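Local coordinates for LPXTG cell wall surface protein (Streptococcus gordonii, PDB 4IGB) that probably mediates bacterial adhesion to host surfaces, consistent with collagen and oral keratinocyte binding, as the N-terminal part of a cell-wall-anchored adhesin, at residues Ala174-Ile180 with Asn267-Tyr273; Asn218-Leu224 with Leu260-Asn265; Met225-Leu231 with Asn256-Leu260; Tyr286-Ile290 with Lys324-Ala328. All blocks are in the same frame, centred on the assembly; numbering follows the deposited sequence.

Contact 1: residues Ala174-Ile180 with Asn267-Tyr273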
loop_
_atom_site.group_PDB
_atom_site.type_symbol
_atom_site.label_atom_id
_atom_site.label_comp_id
_atom_site.label_asym_id
_atom_site.label_seq_id
_atom_site.Cartn_x
_atom_site.Cartn_y
_atom_site.Cartn_z
ATOM N N ALA B 174 -6.476 18.261 0.121
ATOM C CA ALA B 174 -7.325 17.081 0.029
ATOM C C ALA B 174 -6.964 16.071 1.101
ATOM O O ALA B 174 -5.816 15.635 1.190
ATOM C CB ALA B 174 -7.214 16.444 -1.364
ATOM N N ASP B 175 -7.959 15.698 1.897
ATOM C CA ASP B 175 -7.822 14.704 2.956
ATOM C C ASP B 175 -8.481 13.420 2.450
ATOM O O ASP B 175 -9.677 13.388 2.184
ATOM C CB ASP B 175 -8.495 15.231 4.229
ATOM C CG ASP B 175 -8.355 14.304 5.416
ATOM O OD1 ASP B 175 -8.393 13.070 5.239
ATOM O OD2 ASP B 175 -8.214 14.822 6.548
ATOM N N VAL B 176 -7.687 12.364 2.311
ATOM C CA VAL B 176 -8.092 11.203 1.540
ATOM C C VAL B 176 -7.736 9.913 2.262
ATOM O O VAL B 176 -6.702 9.808 2.929
ATOM C CB VAL B 176 -7.396 11.191 0.160
ATOM C CG1 VAL B 176 -8.002 10.140 -0.726
ATOM C CG2 VAL B 176 -7.472 12.586 -0.524
ATOM N N THR B 177 -8.593 8.917 2.129
ATOM C CA THR B 177 -8.307 7.621 2.706
ATOM C C THR B 177 -8.313 6.594 1.583
ATOM O O THR B 177 -9.284 6.486 0.838
ATOM C CB THR B 177 -9.340 7.266 3.775
ATOM O OG1 THR B 177 -9.285 8.243 4.813
ATOM C CG2 THR B 177 -9.082 5.856 4.364
ATOM N N ALA B 178 -7.203 5.873 1.442
ATOM C CA ALA B 178 -7.110 4.802 0.477
ATOM C C ALA B 178 -7.094 3.502 1.248
ATOM O O ALA B 178 -6.514 3.412 2.332
ATOM C CB ALA B 178 -5.838 4.938 -0.361
ATOM N N GLU B 179 -7.726 2.486 0.681
ATOM C CA GLU B 179 -7.810 1.196 1.342
ATOM C C GLU B 179 -7.883 0.109 0.297
ATOM O O GLU B 179 -8.579 0.253 -0.708
ATOM C CB GLU B 179 -9.047 1.124 2.252
ATOM C CG GLU B 179 -9.169 -0.200 3.000
ATOM C CD GLU B 179 -10.525 -0.384 3.677
ATOM O OE1 GLU B 179 -11.158 0.609 4.056
ATOM O OE2 GLU B 179 -10.970 -1.535 3.820
ATOM N N ILE B 180 -7.157 -0.976 0.537
ATOM C CA ILE B 180 -7.255 -2.175 -0.285
ATOM C C ILE B 180 -7.930 -3.271 0.534
ATOM O O ILE B 180 -7.772 -3.331 1.749
ATOM C CB ILE B 180 -5.885 -2.649 -0.784
ATOM C CG1 ILE B 180 -4.867 -2.700 0.369
ATOM C CG2 ILE B 180 -5.399 -1.710 -1.868
ATOM C CD1 ILE B 180 -3.490 -3.299 -0.035
ATOM N N ASN B 267 -4.293 -2.201 5.949
ATOM C CA ASN B 267 -4.632 -2.173 4.532
ATOM C C ASN B 267 -5.107 -0.774 4.106
ATOM O O ASN B 267 -5.595 -0.581 2.994
ATOM C CB ASN B 267 -5.701 -3.218 4.225
ATOM C CG ASN B 267 -6.997 -2.989 5.027
ATOM O OD1 ASN B 267 -6.955 -2.563 6.176
ATOM N ND2 ASN B 267 -8.135 -3.262 4.413
ATOM N N SER B 268 -4.973 0.204 4.995
ATOM C CA SER B 268 -5.368 1.565 4.642
ATOM C C SER B 268 -4.383 2.650 5.050
ATOM O O SER B 268 -3.468 2.441 5.855
ATOM C CB SER B 268 -6.738 1.905 5.243
ATOM O OG SER B 268 -6.641 1.916 6.641
ATOM N N MET B 269 -4.616 3.837 4.517
ATOM C CA MET B 269 -3.816 4.995 4.871
ATOM C C MET B 269 -4.661 6.241 4.670
ATOM O O MET B 269 -5.312 6.395 3.633
ATOM C CB MET B 269 -2.552 5.062 3.998
ATOM C CG MET B 269 -1.471 6.005 4.519
ATOM S SD MET B 269 0.142 5.850 3.673
ATOM C CE MET B 269 0.435 4.091 3.706
ATOM N N ASN B 270 -4.667 7.117 5.672
ATOM C CA ASN B 270 -5.326 8.414 5.542
ATOM C C ASN B 270 -4.244 9.443 5.249
ATOM O O ASN B 270 -3.533 9.883 6.147
ATOM C CB ASN B 270 -6.102 8.747 6.823
ATOM C CG ASN B 270 -6.783 10.114 6.780
ATOM O OD1 ASN B 270 -7.249 10.651 7.791
ATOM N ND2 ASN B 270 -6.832 10.684 5.592
ATOM N N PHE B 271 -4.090 9.783 3.977
ATOM C CA PHE B 271 -3.079 10.744 3.548
ATOM C C PHE B 271 -3.734 12.043 3.141
ATOM O O PHE B 271 -4.957 12.182 3.173
ATOM C CB PHE B 271 -2.242 10.193 2.383
ATOM C CG PHE B 271 -3.028 9.999 1.101
ATOM C CD1 PHE B 271 -3.807 8.869 0.913
ATOM C CD2 PHE B 271 -2.988 10.955 0.086
ATOM C CE1 PHE B 271 -4.529 8.686 -0.272
ATOM C CE2 PHE B 271 -3.700 10.776 -1.097
ATOM C CZ PHE B 271 -4.468 9.641 -1.277
ATOM N N GLY B 272 -2.911 13.008 2.767
ATOM C CA GLY B 272 -3.414 14.292 2.347
ATOM C C GLY B 272 -2.431 14.857 1.345
ATOM O O GLY B 272 -1.312 14.360 1.208
ATOM N N TYR B 273 -2.862 15.879 0.625
ATOM C CA TYR B 273 -2.016 16.553 -0.338
ATOM C C TYR B 273 -2.455 17.991 -0.369
ATOM O O TYR B 273 -3.658 18.269 -0.412
ATOM C CB TYR B 273 -2.204 15.951 -1.728
ATOM C CG TYR B 273 -1.430 16.670 -2.825
ATOM C CD1 TYR B 273 -0.083 16.395 -3.049
ATOM C CD2 TYR B 273 -2.051 17.612 -3.643
ATOM C CE1 TYR B 273 0.632 17.050 -4.050
ATOM C CE2 TYR B 273 -1.346 18.266 -4.656
ATOM C CZ TYR B 273 -0.005 17.986 -4.847
ATOM O OH TYR B 273 0.694 18.626 -5.846
HETATM O O HOH W 1 -11.178 -3.751 5.418
#
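Strands 174-180 and 268-273 run antiparallel, their axes 4.6 Å apart at closest approach and their N-to-C directions 153° apart. Hydrogen-bonded pairs Ala174-Tyr273, Val176-Phe271 and Ala178-Met269 (Ala178 N to Met269 O, 2.9 Å) alternate with non-hydrogen-bonded ones; the bond from Phe271 N to Val176 O (2.8 Å) is bent and weak. Beyond the last bridge, Asn267 O still accepts from Ile180 N (2.9 Å), and Asn267 ND2 adds a bond to Ile180 O (2.7 Å). On the face carrying Val176 and Phe271, Val176 CB lies 3.9 Å from the Phe271 ring centroid, 22° off the normal, a CH-pi contact; Ala178 meets the ring edge. The other face is polar: Asn270 ND2 donates to Asp175 OD1 (2.9 Å) and Val176 O (2.8 Å), while Lys214 salt-bridges Asp175 OD2 and hydrogen-bonds Asn270 OD1. Within the beta-sandwich, these are central strands of one sheet, flanked by strands 103-118 and 210-214, and their apolar face packs against Ile152 of strand 149-153 and Leu285 of strand 280-287.

Contact 2: residues Asn218-Leu224 with Leu260-Asn265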
loop_
_atom_site.group_PDB
_atom_site.type_symbol
_atom_site.label_atom_id
_atom_site.label_comp_id
_atom_site.label_asym_id
_atom_site.label_seq_id
_atom_site.Cartn_x
_atom_site.Cartn_y
_atom_site.Cartn_z
ATOM N N ASN B 218 1.217 6.545 14.455
ATOM C CA ASN B 218 0.297 5.469 14.844
ATOM C C ASN B 218 -0.120 4.561 13.684
ATOM O O ASN B 218 -0.528 3.430 13.903
ATOM C CB ASN B 218 -0.962 6.030 15.514
ATOM C CG ASN B 218 -0.699 6.533 16.927
ATOM O OD1 ASN B 218 -1.281 7.532 17.362
ATOM N ND2 ASN B 218 0.183 5.846 17.649
ATOM N N ASP B 219 -0.003 5.049 12.450
ATOM C CA ASP B 219 -0.590 4.338 11.295
ATOM C C ASP B 219 0.414 3.734 10.321
ATOM O O ASP B 219 0.055 2.895 9.488
ATOM C CB ASP B 219 -1.521 5.259 10.507
ATOM C CG ASP B 219 -2.844 5.509 11.217
ATOM O OD1 ASP B 219 -3.067 4.917 12.284
ATOM O OD2 ASP B 219 -3.654 6.300 10.697
ATOM N N VAL B 220 1.662 4.186 10.401
ATOM C CA VAL B 220 2.675 3.730 9.467
ATOM C C VAL B 220 3.708 2.844 10.163
ATOM O O VAL B 220 4.192 3.159 11.267
ATOM C CB VAL B 220 3.329 4.928 8.724
ATOM C CG1 VAL B 220 4.512 4.482 7.902
ATOM C CG2 VAL B 220 2.304 5.584 7.834
ATOM N N ASN B 221 4.019 1.731 9.509
ATOM C CA ASN B 221 5.000 0.776 10.000
ATOM C C ASN B 221 6.415 1.121 9.538
ATOM O O ASN B 221 7.358 1.048 10.324
ATOM C CB ASN B 221 4.640 -0.638 9.534
ATOM C CG ASN B 221 5.656 -1.687 9.998
ATOM O OD1 ASN B 221 6.589 -2.012 9.278
ATOM N ND2 ASN B 221 5.476 -2.205 11.195
ATOM N N LEU B 222 6.563 1.516 8.274
ATOM C CA LEU B 222 7.895 1.787 7.731
ATOM C C LEU B 222 7.918 2.938 6.734
ATOM O O LEU B 222 7.125 2.977 5.778
ATOM C CB LEU B 222 8.469 0.508 7.109
ATOM C CG LEU B 222 9.831 0.526 6.394
ATOM C CD1 LEU B 222 10.878 1.191 7.242
ATOM C CD2 LEU B 222 10.285 -0.885 6.072
ATOM N N ARG B 223 8.831 3.878 6.954
ATOM C CA ARG B 223 9.022 4.984 6.025
ATOM C C ARG B 223 10.428 4.964 5.442
ATOM O O ARG B 223 11.420 5.120 6.162
ATOM C CB ARG B 223 8.770 6.332 6.692
ATOM C CG ARG B 223 8.912 7.503 5.727
ATOM C CD ARG B 223 9.853 8.566 6.262
ATOM N NE ARG B 223 11.236 8.104 6.309
ATOM C CZ ARG B 223 12.244 8.823 6.794
ATOM N NH1 ARG B 223 12.022 10.034 7.284
ATOM N NH2 ARG B 223 13.475 8.333 6.787
ATOM N N LEU B 224 10.517 4.764 4.136
ATOM C CA LEU B 224 11.816 4.691 3.495
ATOM C C LEU B 224 12.126 5.967 2.728
ATOM O O LEU B 224 11.291 6.460 1.986
ATOM C CB LEU B 224 11.878 3.500 2.542
ATOM C CG LEU B 224 13.141 3.503 1.666
ATOM C CD1 LEU B 224 14.344 3.063 2.490
ATOM C CD2 LEU B 224 12.972 2.610 0.450
ATOM N N LEU B 260 9.256 9.389 -1.562
ATOM C CA LEU B 260 9.514 8.486 -0.454
ATOM C C LEU B 260 8.545 7.321 -0.514
ATOM O O LEU B 260 7.613 7.342 -1.308
ATOM C CB LEU B 260 9.370 9.214 0.886
ATOM C CG LEU B 260 7.975 9.738 1.252
ATOM C CD1 LEU B 260 7.813 9.847 2.760
ATOM C CD2 LEU B 260 7.704 11.080 0.591
ATOM N N ALA B 261 8.761 6.317 0.335
ATOM C CA ALA B 261 7.910 5.140 0.369
ATOM C C ALA B 261 7.431 4.878 1.786
ATOM O O ALA B 261 8.205 4.975 2.742
ATOM C CB ALA B 261 8.635 3.916 -0.181
ATOM N N LEU B 262 6.156 4.529 1.898
ATOM C CA LEU B 262 5.485 4.336 3.182
ATOM C C LEU B 262 4.709 3.023 3.180
ATOM O O LEU B 262 3.860 2.792 2.300
ATOM C CB LEU B 262 4.511 5.492 3.443
ATOM C CG LEU B 262 5.079 6.920 3.447
ATOM C CD1 LEU B 262 4.189 7.877 2.696
ATOM C CD2 LEU B 262 5.251 7.416 4.884
ATOM N N ARG B 263 5.017 2.164 4.144
ATOM C CA ARG B 263 4.277 0.929 4.357
ATOM C C ARG B 263 3.383 1.101 5.581
ATOM O O ARG B 263 3.872 1.349 6.677
ATOM C CB ARG B 263 5.226 -0.250 4.565
ATOM C CG ARG B 263 4.517 -1.535 5.039
ATOM C CD ARG B 263 5.449 -2.426 5.824
ATOM N NE ARG B 263 6.545 -2.980 5.023
ATOM C CZ ARG B 263 7.634 -3.522 5.565
ATOM N NH1 ARG B 263 7.763 -3.551 6.892
ATOM N NH2 ARG B 263 8.588 -4.032 4.794
ATOM N N SER B 264 2.072 1.020 5.376
ATOM C CA SER B 264 1.105 1.171 6.466
ATOM C C SER B 264 1.157 0.036 7.493
ATOM O O SER B 264 1.659 -1.046 7.219
ATOM C CB SER B 264 -0.324 1.290 5.911
ATOM O OG SER B 264 -1.281 1.348 6.966
ATOM N N ASN B 265 0.634 0.301 8.685
ATOM C CA ASN B 265 0.331 -0.760 9.638
ATOM C C ASN B 265 -0.839 -1.633 9.183
ATOM O O ASN B 265 -1.039 -2.732 9.714
ATOM C CB ASN B 265 -0.022 -0.163 11.012
ATOM C CG ASN B 265 1.190 0.339 11.754
ATOM O OD1 ASN B 265 2.295 -0.155 11.541
ATOM N ND2 ASN B 265 0.994 1.322 12.634
HETATM O O HOH W 2 3.356 2.528 13.806
HETATM O O HOH W 3 3.984 -0.992 13.358
#
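Backbone hydrogen bonds define two antiparallel segments whose strand directions differ by 171°. Leu222 and Arg263 exchange bonds, Leu222 N to Arg263 O at 3.1 Å and Arg263 N to Leu222 O at 2.8 Å; Leu224 and Ala261 do likewise, with Leu224 N to Ala261 O at 2.7 Å. Arg263 O also accepts from Asn221 N at 2.9 Å, so two consecutive residues face Arg263: a classic beta bulge, which shifts the register by one as the chain leaves helix 216-219 and turns into the small mixed sheet where strand 220-226 lies between 14-19 and 261-264. At the helix end, Asn265 N donates to Asp219 O (2.8 Å). Among polar side chains, Arg263 NH1 bonds Asn221 OD1 at 3.1 Å, although the guanidinium's stronger partners are Glu288 and Asp418. Water 3 bridges Asn221 ND2 and Asn265 OD1. Apolar contacts are looser: Leu224 CB lies 4.3 Å from Ala261 CB, and Arg223 CG lies 3.8 Å from Leu262 CD2, beside Trp242 of strand 239-243.

Contact 3: residues Met225-Leu231 with Asn256-Leu260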
loop_
_atom_site.group_PDB
_atom_site.type_symbol
_atom_site.label_atom_id
_atom_site.label_comp_id
_atom_site.label_asym_id
_atom_site.label_seq_id
_atom_site.Cartn_x
_atom_site.Cartn_y
_atom_site.Cartn_z
ATOM N N MET B 225 13.329 6.496 2.924
ATOM C CA MET B 225 13.857 7.570 2.094
ATOM C C MET B 225 15.193 7.154 1.522
ATOM O O MET B 225 15.892 6.321 2.086
ATOM C CB MET B 225 14.105 8.830 2.903
ATOM C CG MET B 225 12.899 9.657 3.210
ATOM S SD MET B 225 13.434 11.124 4.088
ATOM C CE MET B 225 11.867 12.008 4.229
ATOM N N ASN B 226 15.550 7.753 0.403
ATOM C CA ASN B 226 16.890 7.615 -0.139
ATOM C C ASN B 226 17.751 8.738 0.442
ATOM O O ASN B 226 17.243 9.831 0.775
ATOM C CB ASN B 226 16.837 7.665 -1.662
ATOM C CG ASN B 226 18.219 7.654 -2.305
ATOM O OD1 ASN B 226 18.813 8.705 -2.497
ATOM N ND2 ASN B 226 18.715 6.467 -2.661
ATOM N N ASN B 227 19.044 8.454 0.599
ATOM C CA ASN B 227 20.006 9.416 1.140
ATOM C C ASN B 227 19.910 10.816 0.538
ATOM O O ASN B 227 20.219 11.809 1.203
ATOM C CB ASN B 227 21.438 8.891 0.980
ATOM C CG ASN B 227 21.742 7.742 1.925
ATOM O OD1 ASN B 227 21.341 7.758 3.097
ATOM N ND2 ASN B 227 22.461 6.738 1.424
ATOM N N ALA B 228 19.462 10.897 -0.711
ATOM C CA ALA B 228 19.457 12.179 -1.416
ATOM C C ALA B 228 18.183 12.987 -1.187
ATOM O O ALA B 228 18.019 14.072 -1.736
ATOM C CB ALA B 228 19.695 11.960 -2.910
ATOM N N ASN B 229 17.280 12.464 -0.367
ATOM C CA ASN B 229 16.035 13.179 -0.085
ATOM C C ASN B 229 16.250 14.590 0.475
ATOM O O ASN B 229 17.059 14.776 1.387
ATOM C CB ASN B 229 15.178 12.373 0.888
ATOM C CG ASN B 229 13.775 12.919 0.993
ATOM O OD1 ASN B 229 13.544 13.950 1.619
ATOM N ND2 ASN B 229 12.832 12.243 0.348
ATOM N N VAL B 230 15.511 15.565 -0.056
ATOM C CA VAL B 230 15.643 16.964 0.338
ATOM C C VAL B 230 14.336 17.554 0.852
ATOM O O VAL B 230 14.237 18.764 1.066
ATOM C CB VAL B 230 16.085 17.854 -0.845
ATOM C CG1 VAL B 230 17.419 17.374 -1.432
ATOM C CG2 VAL B 230 15.000 17.889 -1.914
ATOM N N LEU B 231 13.327 16.709 1.038
ATOM C CA LEU B 231 12.039 17.178 1.539
ATOM C C LEU B 231 12.178 17.540 3.007
ATOM O O LEU B 231 12.934 16.902 3.741
ATOM C CB LEU B 231 10.974 16.092 1.374
ATOM C CG LEU B 231 10.837 15.533 -0.045
ATOM C CD1 LEU B 231 9.808 14.425 -0.073
ATOM C CD2 LEU B 231 10.494 16.640 -1.032
ATOM N N ASN B 256 13.804 9.591 -5.573
ATOM C CA ASN B 256 14.854 9.607 -4.555
ATOM C C ASN B 256 15.091 10.955 -3.877
ATOM O O ASN B 256 15.353 11.008 -2.679
ATOM C CB ASN B 256 16.156 9.035 -5.134
ATOM C CG ASN B 256 16.026 7.556 -5.498
ATOM O OD1 ASN B 256 15.689 6.724 -4.650
ATOM N ND2 ASN B 256 16.262 7.229 -6.768
ATOM N N VAL B 257 15.005 12.041 -4.639
ATOM C CA VAL B 257 15.228 13.364 -4.086
ATOM C C VAL B 257 13.946 14.012 -3.545
ATOM O O VAL B 257 13.955 14.655 -2.483
ATOM C CB VAL B 257 15.859 14.309 -5.129
ATOM C CG1 VAL B 257 15.855 15.740 -4.614
ATOM C CG2 VAL B 257 17.287 13.845 -5.482
ATOM N N SER B 258 12.846 13.857 -4.276
ATOM C CA SER B 258 11.599 14.498 -3.877
ATOM C C SER B 258 10.453 13.501 -3.633
ATOM O O SER B 258 9.287 13.877 -3.692
ATOM C CB SER B 258 11.182 15.531 -4.921
ATOM O OG SER B 258 10.939 14.919 -6.186
ATOM N N GLY B 259 10.785 12.249 -3.331
ATOM C CA GLY B 259 9.774 11.242 -3.048
ATOM C C GLY B 259 10.134 10.330 -1.888
ATOM O O GLY B 259 11.196 10.467 -1.285
ATOM N N LEU B 260 9.256 9.389 -1.562
ATOM C CA LEU B 260 9.514 8.486 -0.454
ATOM C C LEU B 260 8.545 7.321 -0.514
ATOM O O LEU B 260 7.613 7.342 -1.308
ATOM C CB LEU B 260 9.370 9.214 0.886
ATOM C CG LEU B 260 7.975 9.738 1.252
ATOM C CD1 LEU B 260 7.813 9.847 2.760
ATOM C CD2 LEU B 260 7.704 11.080 0.591
HETATM O O HOH W 4 13.811 9.714 -0.930
#
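This is a loop-to-loop contact in which a type I beta turn, Asn226 to Asn229, and the residues after it pack on the connection between helix 250-256 and strand 261-264. It lies where strand 220-226 leaves the small mixed sheet of the N-terminal domain. Asn229 N closes the turn by donating to Asn226 O at 2.9 Å, and two successive Asx turns shape the chain: Asn226 OD1 accepts from Ala228 N (2.9 Å) while its ND2 donates to Thr21 O, and Asn229 OD1 accepts from Leu231 N (2.8 Å). One direct backbone hydrogen bond joins the segments, Val230 N to Val257 O (3.0 Å, N-H...O 163°). Apolar side chains add to it. Val257 is touched by Ala228 (CB to Val257 CG2, 4.0 Å) and by Val230 (CG2 to Val257 CG1, 3.6 Å), while Leu231 CD1 lies 4.0 Å from Leu260 CD2, both leucines resting on Trp242. Ser258, whose side chain is about 6 Å from the bound sodium ion, bonds through OG to Thr248 of that metal site. Water 4, between the segments, accepts from Asn226 N at 2.9 Å and Asn229 ND2 at 3.0 Å and donates to Asn256 O at 2.7 Å.

Contact 4: residues Tyr286-Ile290 with Lys324-Ala328. With SO4 (sulfate ion), chain J.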
loop_
_atom_site.group_PDB
_atom_site.type_symbol
_atom_site.label_atom_id
_atom_site.label_comp_id
_atom_site.label_asym_id
_atom_site.label_seq_id
_atom_site.Cartn_x
_atom_site.Cartn_y
_atom_site.Cartn_z
ATOM N N TYR B 286 0.203 0.441 -3.863
ATOM C CA TYR B 286 1.120 -0.679 -3.998
ATOM C C TYR B 286 1.018 -1.647 -2.823
ATOM O O TYR B 286 0.430 -1.332 -1.779
ATOM C CB TYR B 286 2.557 -0.177 -4.051
ATOM C CG TYR B 286 2.847 0.940 -5.031
ATOM C CD1 TYR B 286 3.490 0.680 -6.239
ATOM C CD2 TYR B 286 2.519 2.259 -4.736
ATOM C CE1 TYR B 286 3.772 1.701 -7.139
ATOM C CE2 TYR B 286 2.810 3.293 -5.632
ATOM C CZ TYR B 286 3.429 3.000 -6.830
ATOM O OH TYR B 286 3.714 4.021 -7.711
ATOM N N ILE B 287 1.607 -2.821 -3.010
ATOM C CA ILE B 287 2.024 -3.658 -1.904
ATOM C C ILE B 287 3.384 -4.237 -2.242
ATOM O O ILE B 287 3.777 -4.321 -3.418
ATOM C CB ILE B 287 1.067 -4.847 -1.631
ATOM C CG1 ILE B 287 0.940 -5.727 -2.876
ATOM C CG2 ILE B 287 -0.292 -4.362 -1.144
ATOM C CD1 ILE B 287 0.231 -7.053 -2.616
ATOM N N GLU B 288 4.098 -4.648 -1.206
ATOM C CA GLU B 288 5.369 -5.324 -1.390
ATOM C C GLU B 288 5.116 -6.752 -1.843
ATOM O O GLU B 288 4.000 -7.253 -1.722
ATOM C CB GLU B 288 6.175 -5.256 -0.095
ATOM C CG GLU B 288 6.509 -3.813 0.270
ATOM C CD GLU B 288 6.780 -3.613 1.750
ATOM O OE1 GLU B 288 7.974 -3.581 2.113
ATOM O OE2 GLU B 288 5.801 -3.487 2.547
ATOM N N LYS B 289 6.147 -7.393 -2.385
ATOM C CA LYS B 289 6.009 -8.718 -3.000
ATOM C C LYS B 289 6.561 -9.844 -2.151
ATOM O O LYS B 289 7.727 -9.820 -1.763
ATOM C CB LYS B 289 6.749 -8.763 -4.343
ATOM C CG LYS B 289 5.947 -8.319 -5.550
ATOM C CD LYS B 289 6.683 -8.676 -6.843
ATOM C CE LYS B 289 6.120 -7.905 -8.025
ATOM N NZ LYS B 289 6.952 -8.082 -9.257
ATOM N N ILE B 290 5.731 -10.839 -1.869
ATOM C CA ILE B 290 6.240 -12.104 -1.345
ATOM C C ILE B 290 5.824 -13.140 -2.363
ATOM O O ILE B 290 4.746 -13.718 -2.281
ATOM C CB ILE B 290 5.708 -12.450 0.079
ATOM C CG1 ILE B 290 6.245 -11.452 1.109
ATOM C CG2 ILE B 290 6.137 -13.869 0.498
ATOM C CD1 ILE B 290 5.658 -11.627 2.507
ATOM N N LYS B 324 14.109 -4.343 -2.846
ATOM C CA LYS B 324 13.597 -4.788 -4.142
ATOM C C LYS B 324 12.138 -5.227 -4.023
ATOM O O LYS B 324 11.249 -4.558 -4.538
ATOM C CB LYS B 324 14.459 -5.935 -4.687
ATOM C CG LYS B 324 13.957 -6.567 -5.980
ATOM C CD LYS B 324 14.764 -7.837 -6.314
ATOM C CE LYS B 324 14.322 -8.484 -7.623
ATOM N NZ LYS B 324 12.926 -8.999 -7.550
ATOM N N ASP B 325 11.903 -6.352 -3.349
ATOM C CA ASP B 325 10.556 -6.869 -3.123
ATOM C C ASP B 325 9.879 -6.177 -1.949
ATOM O O ASP B 325 8.676 -5.934 -1.983
ATOM C CB ASP B 325 10.613 -8.361 -2.824
ATOM C CG ASP B 325 11.236 -9.149 -3.951
ATOM O OD1 ASP B 325 10.921 -8.839 -5.114
ATOM O OD2 ASP B 325 12.031 -10.069 -3.670
ATOM N N ILE B 326 10.659 -5.912 -0.905
ATOM C CA ILE B 326 10.199 -5.192 0.287
ATOM C C ILE B 326 11.061 -3.943 0.466
ATOM O O ILE B 326 12.193 -3.888 -0.033
ATOM C CB ILE B 326 10.282 -6.063 1.558
ATOM C CG1 ILE B 326 11.698 -6.632 1.717
ATOM C CG2 ILE B 326 9.255 -7.205 1.491
ATOM C CD1 ILE B 326 11.917 -7.436 2.988
ATOM N N LEU B 327 10.533 -2.950 1.183
ATOM C CA LEU B 327 11.149 -1.626 1.233
ATOM C C LEU B 327 12.524 -1.607 1.893
ATOM O O LEU B 327 13.355 -0.749 1.578
ATOM C CB LEU B 327 10.238 -0.632 1.952
ATOM C CG LEU B 327 8.885 -0.355 1.300
ATOM C CD1 LEU B 327 8.083 0.569 2.186
ATOM C CD2 LEU B 327 9.065 0.251 -0.087
ATOM N N ALA B 328 12.756 -2.531 2.821
ATOM C CA ALA B 328 14.031 -2.580 3.535
ATOM C C ALA B 328 14.192 -3.902 4.252
ATOM O O ALA B 328 13.235 -4.675 4.374
ATOM C CB ALA B 328 14.136 -1.437 4.521
HETATM S S SO4 J . 6.031 3.307 -10.403
HETATM O O1 SO4 J . 7.290 4.031 -10.247
HETATM O O2 SO4 J . 4.969 4.036 -9.731
HETATM O O3 SO4 J . 6.176 1.975 -9.821
HETATM O O4 SO4 J . 5.687 3.211 -11.823
#
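The junction between the two tandem domains, N1 and N2, is where this contact forms: segment 286-290 carries the chain out of the last N1 strand, 280-287, towards strand 295-304, and segment 324-328 is a loop of N2. Two hydrogen bonds join them, and both donors are backbone amides. Lys289 N donates to Asp325 O at 2.9 Å with an N-H...O angle of 167°, and Leu327 N donates to Glu288 OE1 at 2.8 Å and 161°. The glutamate points toward the loop, with OE1 also 3.3 Å from Ile326 CA, while OE2 forms a salt bridge with Arg263. Lys289 CB and Asp325 CB approach to 4.2 Å. Within the loop, Lys324 NZ salt-bridges Asp325 OD1 at 3.2 Å, and Asp325 OD2 accepts from Val321 N; both lysines also salt-bridge Asp27. Away from the loop, Tyr286 OH makes a very short hydrogen bond, 2.4 Å, to O2 of a sulfate ion probably from the crystallisation liquor. Between these two segments only 262 Å² is buried, and their direct contact is mainly polar. Glu288 thus bridges an arginine of the first domain and a backbone amide of the second, which probably helps fix their relative placement.

In the fold
Contacts 2 and 3 share Leu260 and strand 220-226: paired strands in contact 2 give way to turns and loop packing in contact 3, about 15 Å away between centres. Contact 1 belongs to another sheet of the same domain and meets contact 2 through Met269 CE, 3.6 Å from Ser264 CB. It has one polar, partly exposed face, whereas contacts 2, 3 and 4 are largely buried. Contact 4 alone crosses to the N2 domain; it abuts contact 1 through Ile287 and contact 2 through the salt bridge from Arg263 NE to Glu288 OE2 (2.6 Å). Regular backbone pairing thus dominates contacts 1 and 2, while contacts 3 and 4 bury less area with fewer direct bonds.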